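Local coordinates for flavohemoglobin (Malassezia yamatoensis, PDB 6O0A), which binds heme and FAD and probably detoxifies nitric oxide by oxidising it to nitrate with electrons drawn from NAD(P)H, at residues Ala172-Val177 / Phe191-Asn196; Thr22-Val27 / Val140-Glu145; Ile311-Arg316 / Val339-Thr344; Asn278-Leu283 / Ala364-Phe369. All blocks are in the same frame, centred on the assembly; numbering follows the deposited sequence. Where two conformers were deposited one is given.

Following the chain from the N terminus, contact 2 closes first, its second segment bringing helix 137-163 back onto the start of helix 25-53 and so closing the long all-helical heme-binding part. Helix 137-163 leads directly into strand 171-181, where contact 1 closes a short hairpin in the antiparallel sheet of the FAD-binding part. The last two contacts belong to the parallel sheet of the nucleotide-binding part: contact 3 closes a short loop nested inside the much longer one closed by contact 4. These two touch, Ile312 N lying 2.8 Å from Leu283 O, a probable hydrogen bond. Contacts 1 and 2 stand apart, their centres about 48 Å from each other.

Contact 1: Ala172-Val177 / Phe191-Asn196; sequences AKFKLV and FEPADN
Phe174 and Pro193 lie side by side at a non-hydrogen-bonded position of an antiparallel hairpin. With CG anti to its carbonyl carbon (chi1 -80°), Phe174 packs its ring on the Glu192-Pro193 peptide, its CD2 3.3 Å from Glu192 C. Pro193 CA makes a CH-pi contact over one face of that ring, 4.0 Å from the centroid, and Phe174 CE2 meets Pro193 CD at 3.7 Å. Two residues along, Leu176 and Phe191 form a second CH-pi contact: Leu176 CD1 stands over the face of the Phe191 ring, 4.0 Å from its centroid, while Leu176 CB touches CE2. Between these two pairs, Lys175 and Glu192 exchange both backbone bonds. Beyond Leu176, Val177 lays its two methyls across the Glu192 side chain, CB to carboxylate, at about a right angle; Gln233 holds Glu192 OE2. Beyond Pro193 the second segment leaves the strand, yet remains tied: Ala194 N donates to Lys173 O at 2.8 Å. Asp195, with CG between its own N and carbonyl carbon (chi1 63°), takes Lys173 N on OD2 at 3.0 Å from above the carboxylate plane. A water gives one hydrogen to Asp195 OD1 and the other to Lys173 O; OD1 also accepts Thr197 N, so both oxygens are engaged where the strand gives way to loop. Strand 258-262 flanks 172-177, Ile261 meeting both phenylalanines; strand 234-239 lies beyond 186-193, Ile236 reaching Phe191.

Contact 2: Thr22-Val27 / Val140-Glu145; sequences TKSQPV and VEAWTE
The first and last helices of the globin-like heme domain meet here, where Lys23 and Ser24, leading into helix 25-53, and Val27 within it face Glu141, Ala142 and Glu145 of helix 137-163. Ser24 is central. Ser24 OG lies 3.4 Å from Ala142 CA and donates to Glu145 OE1 at 2.7 Å, arriving 36° out of the carboxylate plane. Glu145 reaches across with its chain fully extended (chi2 180°), and its other oxygen, OE2, accepts the backbone N of Ser21, so one carboxylate grips two points of the N-terminal turn. Lys23 crosses Glu141 at about a right angle; the bend at its last torsion, chi4 -86°, brings Lys23 NZ onto OE2 of Glu141 from the syn side for a 2.9 Å salt bridge. A water links this pair to Ser24, giving one hydrogen to Glu141 OE2 and the other to Ser24 OG. One turn on from Lys23 and Ser24, Val27 CG1 packs on Ala142 CB at 3.7 Å. Trp143 turns into the helix bundle towards Ile28, Leu32 and Ile35. A small alanine and serine bringing two helices close, flanked by a lysine-glutamate salt bridge and a serine-glutamate hydrogen bond, fits the pairing of first and last helices in the globin fold.

Contact 3: Ile311-Arg316 / Val339-Thr344; sequences IIASSR and VLYGTT
Tyr341 leans across Ala313, its partner on the neighbouring parallel strand. The CB of Tyr341 starts 3.9 Å from Ala313 O, and CG stays near that oxygen. From there the ring runs along the partner residue: CD2 of Tyr341 is 3.5 Å from Ala313 O and CE2 3.4 Å from Ala313 CB. CZ stays almost as close to that methyl, CE1 on the far side of the ring also touches it, and Tyr341 OH at the tip is still only 4.0 Å from Ala313 CB. Ala313 CB lies over one face of the Tyr341 ring, 3.6 Å from its centroid and shifted toward the rim, a close CH-pi contact. A chi1 of -95°, well off a staggered value, swings the ring into this position, and Arg324 adds a cation-pi contact. The strands are the two parallel members of a beta-alpha-beta crossover through helix 324-332, part of the NAD-binding fold of the ferredoxin reductase family; Leu327 and Leu328 of that helix lie against Tyr341 and Val339. Backbone bonds follow the parallel pattern: Ala313 N donates to Leu340 O and Ala313 O accepts from Gly342 N at 2.8 Å, straddling Tyr341, whose own N turns outward to Asp350. On the same face as the tyrosine, Ile311 CD1 packs obliquely on Val339 CG2 at 3.7 Å. The opposite face carries Ser314, its OG anti to the backbone N (chi1 -172°) and lying 2.9 Å from a water that also bonds Thr344 OG1. Where the strands end, Thr344 N donates to Ser315 O, and the methyl of Thr344 sits beside Ser314 OG.

Contact 4: Asn278-Leu283 / Ala364-Phe369; sequences NSPLVL and ANASVF
Pro280 lays the CD corner of its ring against the amide of Asn365, Pro280 CD to Asn365 ND2 3.5 Å, the two side chains crossing at about a right angle. With CG between its backbone N and carbonyl carbon (chi1 69°), Asn365 turns its amide to Pro280, and ND2 donates to a water at 3.0 Å; that water in turn donates to Asn278 O, bridging the two residues at the loop end. Ser279 CB rests on Asn365 O, 3.3 Å away. From here the segments run as parallel strands. Ser367 N bonds Pro280 O at 3.2 Å, and Val282 then takes up both directions, its N donating to Ser367 O and its O accepting Phe369 N at 2.8 Å. Val368 CG2 packs against Val282 CB on one face of the sheet. On the other, Leu283 CD2 meets Phe369 CB at 3.7 Å and stands oblique to the ring, while Leu281 CD2 lies near Ser367 CB. Helix 290-302 backs this face, Phe296 meeting Phe369 edge-to-face, and the Phe369 side chain is about 9 Å from the FAD. The one buried side-chain hydroxyl of the strand pair, Ser367 OG, is bonded to Leu273 O, so main-chain bonds and apolar packing carry the strands.

Contact 1: Ala172-Val177 / Phe191-Asn196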
loop_
_atom_site.group_PDB
_atom_site.type_symbol
_atom_site.label_atom_id
_atom_site.label_comp_id
_atom_site.label_asym_id
_atom_site.label_seq_id
_atom_site.Cartn_x
_atom_site.Cartn_y
_atom_site.Cartn_z
ATOM N N ALA A 172 1.147 -14.120 -12.922
ATOM C CA ALA A 172 1.747 -15.312 -13.508
ATOM C C ALA A 172 1.960 -16.351 -12.416
ATOM O O ALA A 172 2.011 -16.026 -11.230
ATOM C CB ALA A 172 3.075 -14.995 -14.215
ATOM N N LYS A 173 2.109 -17.609 -12.831
ATOM C CA LYS A 173 2.170 -18.714 -11.879
ATOM C C LYS A 173 3.564 -18.838 -11.276
ATOM O O LYS A 173 4.565 -18.807 -12.002
ATOM C CB LYS A 173 1.781 -20.025 -12.566
ATOM C CG LYS A 173 1.285 -21.103 -11.612
ATOM C CD LYS A 173 -0.058 -20.738 -10.982
ATOM C CE LYS A 173 -1.225 -21.026 -11.912
ATOM N NZ LYS A 173 -2.532 -20.808 -11.225
ATOM N N PHE A 174 3.622 -18.968 -9.950
ATOM C CA PHE A 174 4.861 -19.188 -9.219
ATOM C C PHE A 174 4.744 -20.434 -8.354
ATOM O O PHE A 174 3.648 -20.818 -7.933
ATOM C CB PHE A 174 5.218 -17.982 -8.325
ATOM C CG PHE A 174 5.869 -16.850 -9.070
ATOM C CD1 PHE A 174 5.137 -16.076 -9.959
ATOM C CD2 PHE A 174 7.213 -16.559 -8.883
ATOM C CE1 PHE A 174 5.730 -15.030 -10.659
ATOM C CE2 PHE A 174 7.823 -15.512 -9.580
ATOM C CZ PHE A 174 7.073 -14.743 -10.466
ATOM N N LYS A 175 5.888 -21.048 -8.080
ATOM C CA LYS A 175 5.969 -22.208 -7.209
ATOM C C LYS A 175 6.658 -21.818 -5.903
ATOM O O LYS A 175 7.655 -21.085 -5.901
ATOM C CB LYS A 175 6.726 -23.347 -7.906
ATOM C CG LYS A 175 7.022 -24.562 -7.032
ATOM C CD LYS A 175 8.278 -25.277 -7.520
ATOM C CE LYS A 175 7.983 -26.677 -8.008
ATOM N NZ LYS A 175 9.241 -27.408 -8.357
ATOM N N LEU A 176 6.121 -22.304 -4.792
ATOM C CA LEU A 176 6.742 -22.077 -3.491
ATOM C C LEU A 176 7.933 -23.025 -3.352
ATOM O O LEU A 176 7.762 -24.249 -3.328
ATOM C CB LEU A 176 5.708 -22.278 -2.380
ATOM C CG LEU A 176 6.259 -22.138 -0.958
ATOM C CD1 LEU A 176 6.860 -20.725 -0.711
ATOM C CD2 LEU A 176 5.174 -22.439 0.083
ATOM N N VAL A 177 9.147 -22.477 -3.282
ATOM C CA VAL A 177 10.349 -23.307 -3.225
ATOM C C VAL A 177 10.988 -23.344 -1.843
ATOM O O VAL A 177 11.763 -24.276 -1.568
ATOM C CB VAL A 177 11.394 -22.882 -4.283
ATOM C CG1 VAL A 177 10.807 -22.991 -5.699
ATOM C CG2 VAL A 177 11.916 -21.467 -4.010
ATOM N N PHE A 191 9.419 -17.758 -3.688
ATOM C CA PHE A 191 8.730 -18.271 -4.866
ATOM C C PHE A 191 9.601 -18.134 -6.114
ATOM O O PHE A 191 10.382 -17.184 -6.246
ATOM C CB PHE A 191 7.411 -17.515 -5.119
ATOM C CG PHE A 191 6.366 -17.692 -4.044
ATOM C CD1 PHE A 191 6.355 -16.875 -2.921
ATOM C CD2 PHE A 191 5.381 -18.650 -4.177
ATOM C CE1 PHE A 191 5.380 -17.026 -1.941
ATOM C CE2 PHE A 191 4.402 -18.807 -3.206
ATOM C CZ PHE A 191 4.408 -18.002 -2.082
ATOM N N GLU A 192 9.443 -19.059 -7.055
ATOM C CA GLU A 192 10.090 -18.958 -8.354
ATOM C C GLU A 192 9.067 -19.190 -9.450
ATOM O O GLU A 192 8.036 -19.830 -9.217
ATOM C CB GLU A 192 11.244 -19.968 -8.483
ATOM C CG GLU A 192 12.435 -19.557 -7.621
ATOM C CD GLU A 192 13.565 -20.567 -7.656
ATOM O OE1 GLU A 192 13.464 -21.543 -8.423
ATOM O OE2 GLU A 192 14.547 -20.377 -6.910
ATOM N N PRO A 193 9.303 -18.660 -10.651
ATOM C CA PRO A 193 8.305 -18.826 -11.721
ATOM C C PRO A 193 8.027 -20.292 -12.006
ATOM O O PRO A 193 8.934 -21.131 -12.024
ATOM C CB PRO A 193 8.948 -18.140 -12.930
ATOM C CG PRO A 193 9.861 -17.145 -12.348
ATOM C CD PRO A 193 10.389 -17.754 -11.055
ATOM N N ALA A 194 6.749 -20.585 -12.240
ATOM C CA ALA A 194 6.287 -21.899 -12.657
ATOM C C ALA A 194 5.709 -21.859 -14.061
ATOM O O ALA A 194 5.098 -22.837 -14.501
ATOM C CB ALA A 194 5.246 -22.444 -11.672
ATOM N N ASP A 195 5.837 -20.732 -14.754
ATOM C CA ASP A 195 5.587 -20.692 -16.181
ATOM C C ASP A 195 6.711 -19.865 -16.801
ATOM O O ASP A 195 7.698 -19.541 -16.135
ATOM C CB ASP A 195 4.151 -20.219 -16.480
ATOM C CG ASP A 195 3.853 -18.808 -16.010
ATOM O OD1 ASP A 195 4.761 -17.952 -16.052
ATOM O OD2 ASP A 195 2.685 -18.549 -15.613
ATOM N N ASN A 196 6.585 -19.529 -18.080
ATOM C CA ASN A 196 7.694 -18.900 -18.786
ATOM C C ASN A 196 7.575 -17.383 -18.864
ATOM O O ASN A 196 8.307 -16.760 -19.636
ATOM C CB ASN A 196 7.829 -19.513 -20.175
ATOM C CG ASN A 196 8.250 -20.966 -20.111
ATOM O OD1 ASN A 196 8.902 -21.390 -19.145
ATOM N ND2 ASN A 196 7.882 -21.740 -21.128
HETATM O O HOH W 1 5.912 -17.057 -13.688
#

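Contact 2: Thr22-Val27 / Val140-Glu145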
loop_
_atom_site.group_PDB
_atom_site.type_symbol
_atom_site.label_atom_id
_atom_site.label_comp_id
_atom_site.label_asym_id
_atom_site.label_seq_id
_atom_site.Cartn_x
_atom_site.Cartn_y
_atom_site.Cartn_z
ATOM N N THR A 22 -15.926 25.510 -15.062
ATOM C CA THR A 22 -16.546 26.610 -14.333
ATOM C C THR A 22 -17.995 26.293 -13.983
ATOM O O THR A 22 -18.479 26.655 -12.905
ATOM C CB THR A 22 -16.455 27.881 -15.176
ATOM O OG1 THR A 22 -15.071 28.171 -15.429
ATOM C CG2 THR A 22 -17.116 29.057 -14.471
ATOM N N LYS A 23 -18.700 25.610 -14.882
ATOM C CA LYS A 23 -20.091 25.258 -14.610
ATOM C C LYS A 23 -20.207 24.356 -13.387
ATOM O O LYS A 23 -21.126 24.514 -12.570
ATOM C CB LYS A 23 -20.693 24.578 -15.837
ATOM C CG LYS A 23 -22.174 24.236 -15.745
ATOM C CD LYS A 23 -22.596 23.541 -17.034
ATOM C CE LYS A 23 -24.104 23.609 -17.274
ATOM N NZ LYS A 23 -24.842 22.513 -16.597
ATOM N N SER A 24 -19.281 23.409 -13.233
ATOM C CA SER A 24 -19.419 22.408 -12.186
ATOM C C SER A 24 -18.928 22.899 -10.835
ATOM O O SER A 24 -19.426 22.434 -9.806
ATOM C CB SER A 24 -18.664 21.133 -12.561
ATOM O OG SER A 24 -19.404 20.377 -13.502
ATOM N N GLN A 25 -17.953 23.801 -10.818
ATOM C CA GLN A 25 -17.322 24.256 -9.580
ATOM C C GLN A 25 -18.335 24.614 -8.487
ATOM O O GLN A 25 -18.261 24.046 -7.389
ATOM C CB GLN A 25 -16.388 25.444 -9.862
ATOM C CG GLN A 25 -15.065 25.031 -10.501
ATOM C CD GLN A 25 -14.402 26.169 -11.258
ATOM O OE1 GLN A 25 -14.608 27.341 -10.945
ATOM N NE2 GLN A 25 -13.618 25.827 -12.271
ATOM N N PRO A 26 -19.294 25.515 -8.730
ATOM C CA PRO A 26 -20.210 25.891 -7.640
ATOM C C PRO A 26 -21.091 24.748 -7.187
ATOM O O PRO A 26 -21.488 24.700 -6.017
ATOM C CB PRO A 26 -21.052 27.022 -8.248
ATOM C CG PRO A 26 -20.422 27.360 -9.535
ATOM C CD PRO A 26 -19.672 26.171 -9.994
ATOM N N VAL A 27 -21.420 23.818 -8.080
ATOM C CA VAL A 27 -22.235 22.679 -7.677
ATOM C C VAL A 27 -21.449 21.765 -6.750
ATOM O O VAL A 27 -21.968 21.304 -5.725
ATOM C CB VAL A 27 -22.748 21.920 -8.913
ATOM C CG1 VAL A 27 -23.615 20.731 -8.481
ATOM C CG2 VAL A 27 -23.521 22.868 -9.829
ATOM N N VAL A 140 -25.754 15.446 -10.593
ATOM C CA VAL A 140 -25.195 14.268 -11.248
ATOM C C VAL A 140 -24.184 14.685 -12.309
ATOM O O VAL A 140 -23.108 14.090 -12.428
ATOM C CB VAL A 140 -26.330 13.407 -11.837
ATOM C CG1 VAL A 140 -25.756 12.282 -12.685
ATOM C CG2 VAL A 140 -27.207 12.869 -10.714
ATOM N N GLU A 141 -24.485 15.752 -13.060
ATOM C CA GLU A 141 -23.557 16.210 -14.094
ATOM C C GLU A 141 -22.223 16.647 -13.493
ATOM O O GLU A 141 -21.151 16.276 -13.986
ATOM C CB GLU A 141 -24.181 17.357 -14.890
ATOM C CG GLU A 141 -23.335 17.813 -16.060
ATOM C CD GLU A 141 -23.944 19.005 -16.757
ATOM O OE1 GLU A 141 -25.066 18.872 -17.289
ATOM O OE2 GLU A 141 -23.322 20.084 -16.749
ATOM N N ALA A 142 -22.267 17.441 -12.421
ATOM C CA ALA A 142 -21.031 17.954 -11.840
ATOM C C ALA A 142 -20.190 16.835 -11.234
ATOM O O ALA A 142 -18.969 16.795 -11.427
ATOM C CB ALA A 142 -21.353 19.017 -10.791
ATOM N N TRP A 143 -20.819 15.907 -10.509
ATOM C CA TRP A 143 -20.049 14.824 -9.905
ATOM C C TRP A 143 -19.567 13.819 -10.948
ATOM O O TRP A 143 -18.498 13.215 -10.784
ATOM C CB TRP A 143 -20.876 14.158 -8.797
ATOM C CG TRP A 143 -20.846 15.013 -7.563
ATOM C CD1 TRP A 143 -21.786 15.928 -7.164
ATOM C CD2 TRP A 143 -19.767 15.108 -6.616
ATOM N NE1 TRP A 143 -21.371 16.557 -6.002
ATOM C CE2 TRP A 143 -20.138 16.070 -5.649
ATOM C CE3 TRP A 143 -18.534 14.463 -6.487
ATOM C CZ2 TRP A 143 -19.316 16.399 -4.569
ATOM C CZ3 TRP A 143 -17.723 14.785 -5.412
ATOM C CH2 TRP A 143 -18.120 15.743 -4.465
ATOM N N THR A 144 -20.315 13.651 -12.038
ATOM C CA THR A 144 -19.816 12.853 -13.152
ATOM C C THR A 144 -18.530 13.447 -13.727
ATOM O O THR A 144 -17.584 12.713 -14.039
ATOM C CB THR A 144 -20.908 12.736 -14.215
ATOM O OG1 THR A 144 -22.009 12.008 -13.653
ATOM C CG2 THR A 144 -20.398 12.026 -15.464
ATOM N N GLU A 145 -18.475 14.777 -13.873
ATOM C CA GLU A 145 -17.251 15.407 -14.349
ATOM C C GLU A 145 -16.087 15.115 -13.407
ATOM O O GLU A 145 -14.988 14.772 -13.858
ATOM C CB GLU A 145 -17.448 16.913 -14.495
ATOM C CG GLU A 145 -16.235 17.574 -15.148
ATOM C CD GLU A 145 -16.373 19.078 -15.313
ATOM O OE1 GLU A 145 -17.506 19.599 -15.233
ATOM O OE2 GLU A 145 -15.330 19.735 -15.520
HETATM O O HOH W 2 -21.966 20.842 -14.505
#

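Contact 3: Ile311-Arg316 / Val339-Thr344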
loop_
_atom_site.group_PDB
_atom_site.type_symbol
_atom_site.label_atom_id
_atom_site.label_comp_id
_atom_site.label_asym_id
_atom_site.label_seq_id
_atom_site.Cartn_x
_atom_site.Cartn_y
_atom_site.Cartn_z
ATOM N N ILE A 311 18.250 3.174 11.973
ATOM C CA ILE A 311 17.138 2.238 11.910
ATOM C C ILE A 311 16.629 2.010 13.322
ATOM O O ILE A 311 17.403 1.634 14.206
ATOM C CB ILE A 311 17.550 0.907 11.254
ATOM C CG1 ILE A 311 18.037 1.156 9.826
ATOM C CG2 ILE A 311 16.365 -0.079 11.256
ATOM C CD1 ILE A 311 19.246 0.336 9.426
ATOM N N ILE A 312 15.332 2.236 13.534
ATOM C CA ILE A 312 14.697 2.046 14.834
ATOM C C ILE A 312 13.542 1.080 14.618
ATOM O O ILE A 312 12.557 1.428 13.962
ATOM C CB ILE A 312 14.206 3.365 15.447
ATOM C CG1 ILE A 312 15.265 4.467 15.319
ATOM C CG2 ILE A 312 13.839 3.167 16.913
ATOM C CD1 ILE A 312 16.481 4.279 16.211
ATOM N N ALA A 313 13.665 -0.126 15.160
ATOM C CA ALA A 313 12.682 -1.181 14.948
ATOM C C ALA A 313 12.064 -1.601 16.275
ATOM O O ALA A 313 12.766 -1.771 17.273
ATOM C CB ALA A 313 13.333 -2.381 14.247
ATOM N N SER A 314 10.747 -1.773 16.275
ATOM C CA SER A 314 9.991 -2.150 17.459
ATOM C C SER A 314 9.450 -3.566 17.301
ATOM O O SER A 314 9.079 -3.977 16.199
ATOM C CB SER A 314 8.835 -1.172 17.690
ATOM O OG SER A 314 8.194 -1.409 18.935
ATOM N N SER A 315 9.426 -4.301 18.413
ATOM C CA SER A 315 8.875 -5.646 18.460
ATOM C C SER A 315 8.426 -5.915 19.891
ATOM O O SER A 315 8.798 -5.209 20.819
ATOM C CB SER A 315 9.904 -6.692 18.000
ATOM O OG SER A 315 9.355 -7.997 18.037
ATOM N N ARG A 316 7.610 -6.958 20.068
ATOM C CA ARG A 316 7.232 -7.318 21.427
ATOM C C ARG A 316 8.433 -7.847 22.207
ATOM O O ARG A 316 8.529 -7.630 23.415
ATOM C CB ARG A 316 6.101 -8.343 21.396
ATOM C CG ARG A 316 4.828 -7.767 20.806
ATOM C CD ARG A 316 3.757 -8.829 20.605
ATOM N NE ARG A 316 3.334 -9.403 21.876
ATOM C CZ ARG A 316 2.345 -8.921 22.619
ATOM N NH1 ARG A 316 1.674 -7.848 22.220
ATOM N NH2 ARG A 316 2.031 -9.510 23.765
ATOM N N VAL A 339 21.504 0.540 14.233
ATOM C CA VAL A 339 20.224 -0.142 14.411
ATOM C C VAL A 339 19.936 -0.222 15.901
ATOM O O VAL A 339 20.816 -0.597 16.688
ATOM C CB VAL A 339 20.220 -1.551 13.788
ATOM C CG1 VAL A 339 18.855 -2.219 13.971
ATOM C CG2 VAL A 339 20.600 -1.481 12.323
ATOM N N LEU A 340 18.715 0.136 16.285
ATOM C CA LEU A 340 18.243 0.038 17.659
ATOM C C LEU A 340 16.908 -0.681 17.650
ATOM O O LEU A 340 16.009 -0.291 16.902
ATOM C CB LEU A 340 18.070 1.414 18.297
ATOM C CG LEU A 340 19.355 2.211 18.528
ATOM C CD1 LEU A 340 19.014 3.615 18.972
ATOM C CD2 LEU A 340 20.237 1.509 19.555
ATOM N N TYR A 341 16.776 -1.718 18.475
ATOM C CA TYR A 341 15.507 -2.414 18.634
ATOM C C TYR A 341 14.865 -2.017 19.953
ATOM O O TYR A 341 15.520 -2.018 20.998
ATOM C CB TYR A 341 15.682 -3.932 18.585
ATOM C CG TYR A 341 15.431 -4.491 17.207
ATOM C CD1 TYR A 341 16.441 -4.500 16.259
ATOM C CD2 TYR A 341 14.180 -4.974 16.849
ATOM C CE1 TYR A 341 16.229 -4.997 14.991
ATOM C CE2 TYR A 341 13.956 -5.473 15.592
ATOM C CZ TYR A 341 14.977 -5.470 14.659
ATOM O OH TYR A 341 14.754 -5.984 13.394
ATOM N N GLY A 342 13.576 -1.704 19.904
ATOM C CA GLY A 342 12.788 -1.477 21.103
ATOM C C GLY A 342 11.856 -2.659 21.301
ATOM O O GLY A 342 11.276 -3.163 20.337
ATOM N N THR A 343 11.737 -3.118 22.542
ATOM C CA THR A 343 10.834 -4.219 22.864
ATOM C C THR A 343 9.726 -3.711 23.777
ATOM O O THR A 343 9.997 -3.066 24.793
ATOM C CB THR A 343 11.587 -5.402 23.488
ATOM O OG1 THR A 343 12.356 -4.966 24.628
ATOM C CG2 THR A 343 12.507 -6.033 22.447
ATOM N N THR A 344 8.477 -4.009 23.407
ATOM C CA THR A 344 7.292 -3.456 24.053
ATOM C C THR A 344 6.614 -4.408 25.029
ATOM O O THR A 344 5.708 -3.982 25.765
ATOM C CB THR A 344 6.279 -3.024 22.983
ATOM O OG1 THR A 344 5.955 -4.150 22.158
ATOM C CG2 THR A 344 6.870 -1.939 22.101
HETATM O O HOH W 3 6.262 -3.546 19.277
#

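Contact 4: Asn278-Leu283 / Ala364-Phe369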
loop_
_atom_site.group_PDB
_atom_site.type_symbol
_atom_site.label_atom_id
_atom_site.label_comp_id
_atom_site.label_asym_id
_atom_site.label_seq_id
_atom_site.Cartn_x
_atom_site.Cartn_y
_atom_site.Cartn_z
ATOM N N ASN A 278 23.169 13.220 -0.477
ATOM C CA ASN A 278 23.820 12.892 0.788
ATOM C C ASN A 278 22.897 12.992 2.000
ATOM O O ASN A 278 23.384 12.935 3.136
ATOM C CB ASN A 278 25.044 13.791 0.998
ATOM N N SER A 279 21.590 13.125 1.800
ATOM C CA SER A 279 20.688 13.311 2.930
ATOM C C SER A 279 20.647 12.054 3.802
ATOM O O SER A 279 20.629 10.935 3.280
ATOM C CB SER A 279 19.280 13.654 2.439
ATOM O OG SER A 279 18.863 12.779 1.403
ATOM N N PRO A 280 20.627 12.205 5.125
ATOM C CA PRO A 280 20.532 11.031 5.999
ATOM C C PRO A 280 19.140 10.427 5.952
ATOM O O PRO A 280 18.153 11.090 5.624
ATOM C CB PRO A 280 20.843 11.586 7.395
ATOM C CG PRO A 280 20.992 13.082 7.232
ATOM C CD PRO A 280 20.484 13.456 5.882
ATOM N N LEU A 281 19.074 9.136 6.287
ATOM C CA LEU A 281 17.827 8.386 6.299
ATOM C C LEU A 281 17.547 7.860 7.702
ATOM O O LEU A 281 18.443 7.334 8.370
ATOM C CB LEU A 281 17.867 7.201 5.319
ATOM C CG LEU A 281 18.000 7.476 3.820
ATOM C CD1 LEU A 281 18.181 6.162 3.078
ATOM C CD2 LEU A 281 16.786 8.224 3.288
ATOM N N VAL A 282 16.300 7.994 8.141
ATOM C CA VAL A 282 15.852 7.430 9.408
ATOM C C VAL A 282 14.704 6.496 9.074
ATOM O O VAL A 282 13.706 6.921 8.478
ATOM C CB VAL A 282 15.431 8.517 10.416
ATOM C CG1 VAL A 282 15.021 7.881 11.742
ATOM C CG2 VAL A 282 16.570 9.517 10.644
ATOM N N LEU A 283 14.862 5.217 9.409
ATOM C CA LEU A 283 13.874 4.194 9.082
ATOM C C LEU A 283 13.286 3.679 10.390
ATOM O O LEU A 283 14.018 3.143 11.233
ATOM C CB LEU A 283 14.510 3.062 8.270
ATOM C CG LEU A 283 15.366 3.511 7.076
ATOM C CD1 LEU A 283 15.969 2.297 6.373
ATOM C CD2 LEU A 283 14.535 4.332 6.086
ATOM N N ALA A 364 17.153 18.565 9.809
ATOM C CA ALA A 364 16.078 19.059 8.954
ATOM C C ALA A 364 16.173 18.545 7.525
ATOM O O ALA A 364 15.193 18.649 6.777
ATOM C CB ALA A 364 16.067 20.591 8.946
ATOM N N ASN A 365 17.322 18.002 7.123
ATOM C CA ASN A 365 17.479 17.435 5.790
ATOM C C ASN A 365 17.306 15.919 5.761
ATOM O O ASN A 365 17.454 15.313 4.696
ATOM C CB ASN A 365 18.846 17.822 5.206
ATOM C CG ASN A 365 20.000 17.154 5.923
ATOM O OD1 ASN A 365 19.966 16.957 7.139
ATOM N ND2 ASN A 365 21.033 16.798 5.168
ATOM N N ALA A 366 16.980 15.298 6.892
ATOM C CA ALA A 366 16.733 13.862 6.924
ATOM C C ALA A 366 15.353 13.539 6.373
ATOM O O ALA A 366 14.392 14.285 6.583
ATOM C CB ALA A 366 16.847 13.324 8.348
ATOM N N SER A 367 15.263 12.428 5.648
ATOM C CA SER A 367 13.980 11.820 5.335
ATOM C C SER A 367 13.709 10.747 6.374
ATOM O O SER A 367 14.618 10.009 6.772
ATOM C CB SER A 367 13.969 11.210 3.933
ATOM O OG SER A 367 14.149 12.198 2.933
ATOM N N VAL A 368 12.465 10.685 6.840
ATOM C CA VAL A 368 12.051 9.708 7.838
ATOM C C VAL A 368 10.985 8.820 7.219
ATOM O O VAL A 368 9.982 9.322 6.700
ATOM C CB VAL A 368 11.509 10.385 9.108
ATOM C CG1 VAL A 368 11.118 9.337 10.121
ATOM C CG2 VAL A 368 12.539 11.354 9.686
ATOM N N PHE A 369 11.196 7.508 7.291
ATOM C CA PHE A 369 10.270 6.514 6.760
ATOM C C PHE A 369 9.629 5.745 7.914
ATOM O O PHE A 369 10.330 5.312 8.834
ATOM C CB PHE A 369 11.003 5.552 5.820
ATOM C CG PHE A 369 10.184 4.366 5.409
ATOM C CD1 PHE A 369 9.209 4.484 4.431
ATOM C CD2 PHE A 369 10.387 3.126 6.003
ATOM C CE1 PHE A 369 8.450 3.388 4.057
ATOM C CE2 PHE A 369 9.630 2.014 5.623
ATOM C CZ PHE A 369 8.663 2.148 4.651
HETATM O O HOH W 4 23.666 15.334 5.051
#